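Local coordinates for alpha-hemoglobin-stabilizing protein (Homo sapiens, PDB 1Z8U), which acts as a chaperone that binds free alpha-hemoglobin and keeps it from aggregating and precipitating during erythroid cell development, at residues V32-M37 against K84-L89. The protein carries 1 engineered substitution. Residues are numbered along the deposited sequence; the frame is centred on the assembly and turned at random.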
# COMPACT_ATOMS: atom_id res chain seq x y z
N VAL A 32 13.75 1.35 1.16
CA VAL A 32 13.19 2.00 2.32
C VAL A 32 14.04 1.56 3.52
O VAL A 32 14.55 0.44 3.54
CB VAL A 32 11.72 1.61 2.52
CG1 VAL A 32 11.60 0.12 2.75
CG2 VAL A 32 11.13 2.36 3.69
N SER A 33 14.20 2.45 4.49
CA SER A 33 15.00 2.13 5.67
C SER A 33 14.27 1.15 6.59
O SER A 33 13.07 0.90 6.44
CB SER A 33 15.32 3.42 6.43
OG SER A 33 14.16 3.99 7.00
N GLU A 34 14.99 0.60 7.55
CA GLU A 34 14.40 -0.34 8.50
C GLU A 34 13.31 0.39 9.28
O GLU A 34 12.25 -0.16 9.59
CB GLU A 34 15.49 -0.85 9.47
CG GLU A 34 14.97 -1.79 10.56
CD GLU A 34 16.06 -2.19 11.54
OE1 GLU A 34 17.05 -2.82 11.11
OE2 GLU A 34 15.92 -1.87 12.74
N GLU A 35 13.61 1.64 9.60
CA GLU A 35 12.73 2.52 10.34
C GLU A 35 11.39 2.70 9.61
O GLU A 35 10.32 2.58 10.22
CB GLU A 35 13.41 3.87 10.53
CG GLU A 35 13.01 4.61 11.77
CD GLU A 35 13.59 6.01 11.80
OE1 GLU A 35 13.62 6.64 12.88
OE2 GLU A 35 14.01 6.49 10.72
N ASP A 36 11.45 2.97 8.31
CA ASP A 36 10.22 3.17 7.54
C ASP A 36 9.57 1.85 7.16
O ASP A 36 8.35 1.80 7.00
CB ASP A 36 10.46 4.00 6.28
CG ASP A 36 11.05 5.35 6.58
OD1 ASP A 36 10.55 6.04 7.48
OD2 ASP A 36 12.02 5.73 5.89
N MET A 37 10.35 0.79 6.99
CA MET A 37 9.73 -0.49 6.67
C MET A 37 8.80 -0.85 7.84
O MET A 37 7.76 -1.47 7.65
CB MET A 37 10.77 -1.59 6.49
CG MET A 37 10.16 -2.97 6.25
SD MET A 37 9.02 -3.03 4.84
CE MET A 37 10.11 -3.54 3.52
N LYS A 84 13.89 -10.95 8.56
CA LYS A 84 14.52 -11.29 7.29
C LYS A 84 14.92 -10.00 6.59
O LYS A 84 16.04 -9.89 6.09
CB LYS A 84 13.57 -12.10 6.41
CG LYS A 84 14.25 -12.67 5.18
CD LYS A 84 13.27 -13.35 4.23
CE LYS A 84 13.97 -13.83 2.97
NZ LYS A 84 13.01 -14.36 1.96
N TYR A 85 14.02 -9.03 6.56
CA TYR A 85 14.31 -7.75 5.92
C TYR A 85 15.41 -7.02 6.67
O TYR A 85 16.21 -6.30 6.09
CB TYR A 85 13.06 -6.86 5.87
CG TYR A 85 13.29 -5.53 5.18
CD1 TYR A 85 13.58 -4.38 5.90
CD2 TYR A 85 13.26 -5.45 3.78
CE1 TYR A 85 13.83 -3.16 5.25
CE2 TYR A 85 13.50 -4.25 3.13
CZ TYR A 85 13.79 -3.11 3.86
OH TYR A 85 14.03 -1.92 3.20
N ARG A 86 15.43 -7.21 7.99
CA ARG A 86 16.44 -6.59 8.82
C ARG A 86 17.79 -7.13 8.37
O ARG A 86 18.78 -6.40 8.32
CB ARG A 86 16.20 -6.96 10.28
CG ARG A 86 16.83 -6.01 11.27
CD ARG A 86 15.74 -5.26 12.00
NE ARG A 86 14.82 -6.17 12.67
CZ ARG A 86 13.71 -5.78 13.28
NH1 ARG A 86 13.38 -4.49 13.32
NH2 ARG A 86 12.92 -6.67 13.86
N ASP A 87 17.81 -8.42 8.03
CA ASP A 87 19.02 -9.09 7.58
C ASP A 87 19.20 -8.93 6.07
O ASP A 87 19.71 -9.82 5.40
CB ASP A 87 18.97 -10.57 7.95
CG ASP A 87 20.29 -11.29 7.69
OD1 ASP A 87 21.34 -10.83 8.20
OD2 ASP A 87 20.29 -12.31 6.96
N PHE A 88 18.78 -7.78 5.55
CA PHE A 88 18.91 -7.49 4.14
C PHE A 88 19.79 -6.25 4.03
O PHE A 88 20.18 -5.84 2.94
CB PHE A 88 17.54 -7.23 3.51
CG PHE A 88 17.55 -7.20 2.01
CD1 PHE A 88 17.89 -8.34 1.28
CD2 PHE A 88 17.24 -6.03 1.32
CE1 PHE A 88 17.91 -8.31 -0.11
CE2 PHE A 88 17.26 -6.00 -0.07
CZ PHE A 88 17.60 -7.14 -0.79
N LEU A 89 20.08 -5.66 5.19
CA LEU A 89 20.92 -4.47 5.29
C LEU A 89 22.38 -4.91 5.24
O LEU A 89 23.12 -4.56 4.31
CB LEU A 89 20.66 -3.76 6.61
CG LEU A 89 21.65 -2.68 7.07
CD1 LEU A 89 21.49 -1.42 6.23
CD2 LEU A 89 21.42 -2.37 8.54
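With CG anti to the backbone N in both residues (chi1 -178° in Tyr85, 176° in Met37), the Tyr85 ring and the Met37 side chain are brought together between segments 84-89 and 32-37. The Met37 chain then bends, and CE stands over one face of the Tyr85 ring, 3.7 Å from its centroid, as a CH-pi contact displaced toward the CE2 rim. Met37 SD, 4.7 Å from the same centroid, adds a Met-aromatic contact, while Met37 CB and CG rest against CD1 and CE1 of Tyr85. Tyr85 OH donates to Val32 O, which lies at the ring edge; the modelled 2.4 Å between Tyr85 OH and Val32 O is too short to be taken at face value. Val32 CG1 touches the same hydroxyl. The contact joins two ends in an all-helical, three-helix fold: the start of helix 34-52, N-capped by Ser33 OG accepting from Asp36 N at 3.2 Å, and the C-terminal end of helix 60-86. Phe27 packs edge-to-face with Tyr85 from the loop before helix 34-52. An alanine in place of Tyr85 would probably leave Val32 O without this donor and open a gap beside Met37 CE. On the exposed flank, Glu34 OE2 and Arg86 NH1 form a long salt bridge of 3.7 Å, the carboxylate and guanidinium planes turned 80° apart.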